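Long-range contacts in HAD superfamily hydrolase (Brucella suis biovar 1, PDB 6NQ4), which probably acts as a phosphatase of the haloacid dehalogenase superfamily, with a sodium ion bound in the crystal: residues A[175-180]-A[198-203]; A[120-125]-A[145-150]. One frame throughout, in Å; residues are numbered along the deposited sequence.

Contact 1. Residues A[175-180]-A[198-203]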
loop_
_atom_site.group_PDB
_atom_site.type_symbol
_atom_site.label_atom_id
_atom_site.label_comp_id
_atom_site.label_asym_id
_atom_site.label_seq_id
_atom_site.Cartn_x
_atom_site.Cartn_y
_atom_site.Cartn_z
ATOM N N LEU A 175 24.292 -3.229 2.625
ATOM C CA LEU A 175 23.478 -3.348 1.422
ATOM C C LEU A 175 22.267 -2.419 1.504
ATOM O O LEU A 175 21.647 -2.295 2.560
ATOM C CB LEU A 175 22.997 -4.791 1.234
ATOM C CG LEU A 175 24.104 -5.842 1.066
ATOM C CD1 LEU A 175 23.520 -7.193 0.691
ATOM C CD2 LEU A 175 25.123 -5.406 0.026
ATOM N N PRO A 176 21.905 -1.767 0.409
ATOM C CA PRO A 176 20.667 -0.988 0.405
ATOM C C PRO A 176 19.475 -1.931 0.371
ATOM O O PRO A 176 19.523 -3.008 -0.233
ATOM C CB PRO A 176 20.767 -0.171 -0.889
ATOM C CG PRO A 176 21.633 -0.989 -1.785
ATOM C CD PRO A 176 22.606 -1.724 -0.890
ATOM N N PHE A 177 18.400 -1.517 1.037
ATOM C CA PHE A 177 17.230 -2.365 1.282
ATOM C C PHE A 177 16.003 -1.658 0.718
ATOM O O PHE A 177 15.513 -0.700 1.317
ATOM C CB PHE A 177 17.102 -2.559 2.796
ATOM C CG PHE A 177 16.061 -3.567 3.259
ATOM C CD1 PHE A 177 14.704 -3.250 3.297
ATOM C CD2 PHE A 177 16.466 -4.792 3.778
ATOM C CE1 PHE A 177 13.764 -4.162 3.798
ATOM C CE2 PHE A 177 15.538 -5.706 4.271
ATOM C CZ PHE A 177 14.188 -5.391 4.280
ATOM N N ILE A 178 15.504 -2.112 -0.431
ATOM C CA ILE A 178 14.276 -1.563 -1.008
ATOM C C ILE A 178 13.090 -2.283 -0.372
ATOM O O ILE A 178 13.021 -3.518 -0.388
ATOM C CB ILE A 178 14.258 -1.731 -2.536
ATOM C CG1 ILE A 178 15.329 -0.870 -3.181
ATOM C CG2 ILE A 178 12.912 -1.368 -3.106
ATOM C CD1 ILE A 178 15.550 -1.189 -4.651
ATOM N N CYS A 179 12.168 -1.517 0.212
ATOM C CA CYS A 179 10.968 -2.070 0.832
ATOM C C CYS A 179 9.799 -1.827 -0.112
ATOM O O CYS A 179 9.435 -0.669 -0.359
ATOM C CB CYS A 179 10.694 -1.388 2.173
ATOM S SG CYS A 179 9.123 -1.896 2.935
ATOM N N ALA A 180 9.196 -2.912 -0.614
ATOM C CA ALA A 180 8.100 -2.790 -1.578
ATOM C C ALA A 180 6.725 -2.624 -0.933
ATOM O O ALA A 180 5.741 -2.416 -1.655
ATOM C CB ALA A 180 8.069 -3.993 -2.535
ATOM N N ALA A 198 7.590 -4.350 8.308
ATOM C CA ALA A 198 8.125 -4.787 9.593
ATOM C C ALA A 198 9.611 -5.098 9.482
ATOM O O ALA A 198 10.394 -4.761 10.381
ATOM C CB ALA A 198 7.361 -6.023 10.047
ATOM N N LEU A 199 10.021 -5.738 8.384
ATOM C CA LEU A 199 11.436 -6.035 8.180
ATOM C C LEU A 199 12.227 -4.773 7.859
ATOM O O LEU A 199 13.348 -4.601 8.343
ATOM C CB LEU A 199 11.600 -7.081 7.079
ATOM C CG LEU A 199 10.903 -8.419 7.306
ATOM C CD1 LEU A 199 11.269 -9.427 6.204
ATOM C CD2 LEU A 199 11.221 -9.004 8.672
ATOM N N ALA A 200 11.632 -3.849 7.094
ATOM C CA ALA A 200 12.283 -2.567 6.839
ATOM C C ALA A 200 12.494 -1.790 8.129
ATOM O O ALA A 200 13.547 -1.177 8.319
ATOM C CB ALA A 200 11.454 -1.746 5.854
ATOM N N ARG A 201 11.506 -1.814 9.038
ATOM C CA ARG A 201 11.650 -1.086 10.294
ATOM C C ARG A 201 12.797 -1.659 11.107
ATOM O O ARG A 201 13.603 -0.910 11.677
ATOM C CB ARG A 201 10.346 -1.141 11.100
ATOM C CG ARG A 201 10.427 -0.341 12.407
ATOM C CD ARG A 201 9.073 -0.167 13.061
ATOM N NE ARG A 201 8.167 0.687 12.291
ATOM C CZ ARG A 201 6.906 0.932 12.644
ATOM N NH1 ARG A 201 6.415 0.383 13.747
ATOM N NH2 ARG A 201 6.134 1.714 11.902
ATOM N N GLU A 202 12.901 -2.990 11.150
ATOM C CA GLU A 202 14.005 -3.619 11.868
ATOM C C GLU A 202 15.341 -3.289 11.216
ATOM O O GLU A 202 16.330 -3.017 11.912
ATOM C CB GLU A 202 13.802 -5.133 11.904
ATOM C CG GLU A 202 12.675 -5.577 12.820
ATOM C CD GLU A 202 12.903 -5.114 14.247
ATOM O OE1 GLU A 202 14.064 -5.158 14.719
ATOM O OE2 GLU A 202 11.925 -4.675 14.882
ATOM N N TYR A 203 15.386 -3.275 9.885
ATOM C CA TYR A 203 16.632 -2.950 9.207
ATOM C C TYR A 203 17.061 -1.526 9.516
ATOM O O TYR A 203 18.236 -1.272 9.795
ATOM C CB TYR A 203 16.466 -3.152 7.704
ATOM C CG TYR A 203 17.770 -3.290 6.931
ATOM C CD1 TYR A 203 18.568 -4.424 7.072
ATOM C CD2 TYR A 203 18.197 -2.303 6.033
ATOM C CE1 TYR A 203 19.747 -4.582 6.354
ATOM C CE2 TYR A 203 19.389 -2.452 5.312
ATOM C CZ TYR A 203 20.154 -3.599 5.476
ATOM O OH TYR A 203 21.314 -3.771 4.760
#

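Contact 2. Residues A[120-125]-A[145-150]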
loop_
_atom_site.group_PDB
_atom_site.type_symbol
_atom_site.label_atom_id
_atom_site.label_comp_id
_atom_site.label_asym_id
_atom_site.label_seq_id
_atom_site.Cartn_x
_atom_site.Cartn_y
_atom_site.Cartn_z
ATOM N N PHE A 120 19.175 -9.616 -3.897
ATOM C CA PHE A 120 18.706 -10.666 -3.004
ATOM C C PHE A 120 17.243 -10.392 -2.662
ATOM O O PHE A 120 16.917 -9.342 -2.085
ATOM C CB PHE A 120 19.562 -10.689 -1.739
ATOM C CG PHE A 120 19.105 -11.670 -0.703
ATOM C CD1 PHE A 120 19.061 -13.037 -0.972
ATOM C CD2 PHE A 120 18.720 -11.225 0.552
ATOM C CE1 PHE A 120 18.651 -13.937 0.017
ATOM C CE2 PHE A 120 18.323 -12.119 1.539
ATOM C CZ PHE A 120 18.285 -13.468 1.270
ATOM N N HIS A 121 16.372 -11.333 -3.017
ATOM C CA HIS A 121 14.931 -11.203 -2.811
ATOM C C HIS A 121 14.536 -11.745 -1.440
ATOM O O HIS A 121 14.892 -12.879 -1.089
ATOM C CB HIS A 121 14.206 -12.000 -3.902
ATOM C CG HIS A 121 12.720 -12.083 -3.728
ATOM N ND1 HIS A 121 11.880 -11.010 -3.944
ATOM C CD2 HIS A 121 11.922 -13.128 -3.394
ATOM C CE1 HIS A 121 10.627 -11.390 -3.753
ATOM N NE2 HIS A 121 10.624 -12.672 -3.423
ATOM N N ILE A 122 13.788 -10.946 -0.682
ATOM C CA ILE A 122 13.135 -11.403 0.539
ATOM C C ILE A 122 11.640 -11.274 0.281
ATOM O O ILE A 122 11.115 -10.160 0.164
ATOM C CB ILE A 122 13.549 -10.595 1.777
ATOM C CG1 ILE A 122 15.068 -10.609 1.966
ATOM C CG2 ILE A 122 12.860 -11.181 3.021
ATOM C CD1 ILE A 122 15.549 -9.664 3.070
ATOM N N GLY A 123 10.957 -12.403 0.190
ATOM C CA GLY A 123 9.533 -12.419 -0.071
ATOM C C GLY A 123 9.134 -13.749 -0.673
ATOM O O GLY A 123 9.968 -14.623 -0.933
ATOM N N CYS A 124 7.837 -13.878 -0.926
ATOM C CA CYS A 124 7.345 -15.160 -1.414
ATOM C C CYS A 124 7.569 -15.304 -2.923
ATOM O O CYS A 124 8.017 -14.379 -3.611
ATOM C CB CYS A 124 5.882 -15.356 -1.023
ATOM S SG CYS A 124 4.760 -14.271 -1.893
ATOM N N GLU A 125 7.248 -16.497 -3.440
ATOM C CA GLU A 125 7.418 -16.769 -4.865
ATOM C C GLU A 125 6.504 -15.904 -5.726
ATOM O O GLU A 125 6.924 -15.401 -6.772
ATOM C CB GLU A 125 7.158 -18.243 -5.139
ATOM C CG GLU A 125 7.537 -18.659 -6.537
ATOM C CD GLU A 125 7.316 -20.132 -6.774
ATOM O OE1 GLU A 125 6.840 -20.482 -7.870
ATOM O OE2 GLU A 125 7.612 -20.936 -5.863
ATOM N N ALA A 145 24.260 -7.384 -4.300
ATOM C CA ALA A 145 24.690 -6.007 -4.105
ATOM C C ALA A 145 23.569 -5.121 -3.583
ATOM O O ALA A 145 23.834 -3.991 -3.149
ATOM C CB ALA A 145 25.248 -5.422 -5.417
ATOM N N GLY A 146 22.335 -5.612 -3.608
ATOM C CA GLY A 146 21.206 -4.891 -3.059
ATOM C C GLY A 146 20.157 -5.892 -2.627
ATOM O O GLY A 146 20.184 -7.069 -3.027
ATOM N N VAL A 147 19.218 -5.415 -1.806
ATOM C CA VAL A 147 18.129 -6.240 -1.294
ATOM C C VAL A 147 16.807 -5.628 -1.735
ATOM O O VAL A 147 16.641 -4.406 -1.701
ATOM C CB VAL A 147 18.180 -6.314 0.246
ATOM C CG1 VAL A 147 17.017 -7.132 0.766
ATOM C CG2 VAL A 147 19.506 -6.898 0.711
ATOM N N VAL A 148 15.859 -6.475 -2.135
ATOM C CA VAL A 148 14.474 -6.059 -2.343
ATOM C C VAL A 148 13.601 -6.931 -1.470
ATOM O O VAL A 148 13.647 -8.166 -1.569
ATOM C CB VAL A 148 14.058 -6.157 -3.816
ATOM C CG1 VAL A 148 12.584 -5.784 -3.985
ATOM C CG2 VAL A 148 14.936 -5.234 -4.676
ATOM N N CYS A 149 12.812 -6.299 -0.614
ATOM C CA CYS A 149 11.941 -7.016 0.303
ATOM C C CYS A 149 10.499 -6.726 -0.076
ATOM O O CYS A 149 10.012 -5.597 0.087
ATOM C CB CYS A 149 12.224 -6.593 1.738
ATOM S SG CYS A 149 11.173 -7.426 2.943
ATOM N N THR A 150 9.815 -7.751 -0.571
ATOM C CA THR A 150 8.386 -7.653 -0.849
ATOM C C THR A 150 7.537 -8.177 0.297
ATOM O O THR A 150 6.350 -7.858 0.351
ATOM C CB THR A 150 8.029 -8.450 -2.107
ATOM O OG1 THR A 150 8.395 -9.825 -1.914
ATOM C CG2 THR A 150 8.739 -7.886 -3.333
#

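Contact 1. Residues A[175-180]-A[198-203]
Leu199, Ala200 and Tyr203 turn helix 196-205 against Phe177 and Cys179 in a beta-alpha-beta crossover: the chain leaves strand 177-179, forms the hairpin 185-188/191-194, passes through this helix and returns as the parallel neighbour, strand 210-212. The short helix and strand axes run 9.0 Å apart at 146°, so helix and strand are roughly antiparallel. Leu199 comes first, its CB lying 4.2 Å from CZ at the far end of the Phe177 ring; its branched chain also reaches Cys149 on the next strand, which suits a residue spanning two strands. One residue later, Ala200 and Cys179 have the closest CA atoms of the two segments. The small alanine allows this approach, with CB 3.7 Å from Cys179 SG, while Ala200 CA comes obliquely to the Phe177 ring, 3.7 Å from CE1. One helical turn beyond Leu199, Tyr203 meets Phe177 in an offset stack, centroids 4.7 Å apart and planes at 26°. Phe177 CD2 lies over the centre of the tyrosine ring, while Tyr203 CB lies over the rim of the phenylalanine. With CG anti to the backbone N (chi1 -161°), Tyr203 extends its ring toward Leu175, in the loop leading into the strand. The hydroxyl gives this apolar stack a polar end: Leu175 O, at the tyrosine ring's edge and near its plane, accepts a 2.7 Å hydrogen bond from Tyr203 OH.

Contact 2. Residues A[120-125]-A[145-150]
Ile122 O takes two donors from the neighbouring strand: Thr150 N at 2.8 Å, with an N-H...O angle of 141°, and Cys149 CA, which adds a weaker C-H...O contact. Upstream the ladder is straighter. Ile122 N gives a 2.9 Å bond to Val148 O, and Val148 N to Phe120 O and Phe120 N to Gly146 O continue it toward Arg118. These bonds join strands 118-122 and 146-149 in parallel register within the five-stranded sheet of an alpha/beta domain, probably the cap inserted into the HAD core. Phe120, Ile122, Val147 and Cys149 share one face of the sheet. Helix 164-172 packs on the first three through Leu166 and Leu170, helix 196-205 on Ile122 and Cys149 through Ala196 and Leu199. Beta-branched Ile122, well suited to a strand, splits its branches: CG1, beside the backbone N (chi1 -56°), carries CD1 to within 3.7 Å of Val147 CG1, while CG2 rests 4.1 Å from Cys149 SG. His121 faces the other way, with CE1 3.3 Å from Thr150 OG1 and the two side chains crossing at about a right angle. Both imidazole nitrogens are engaged, which fixes the ring's rotation: NE2 donates to Cys124 O at 3.1 Å and ND1 pairs with Tyr131 OH. Thr150 OG1 is hydrogen-bonded to Glu127 OE1 and lies 3.4 Å from Gly123 CA, where backbone conformation and the nearby hydroxyl both suit a residue without a side chain.

Contact 2 closes before contact 1 opens along the chain, yet their centres are only 10 Å apart, because strands 146-149 and 177-179 are neighbours in one parallel sheet. Ile178 probably hydrogen-bonds through its backbone to Val147 and Cys149, and Phe177 packs on Cys149, so the pairing of 120-125 with 145-150 continues directly into the strand on which helix 196-205 packs. Contact 2 joins two adjacent strands within the sheet; contact 1 lays the helix over one face. This sheet is separate from the six-stranded one whose strands 38-41 and 241-245 end just before Asp42 and Asp246 of the sodium site, and its strands come between 100-103 and 241-245 in sequence, consistent with a HAD cap inserted into the core.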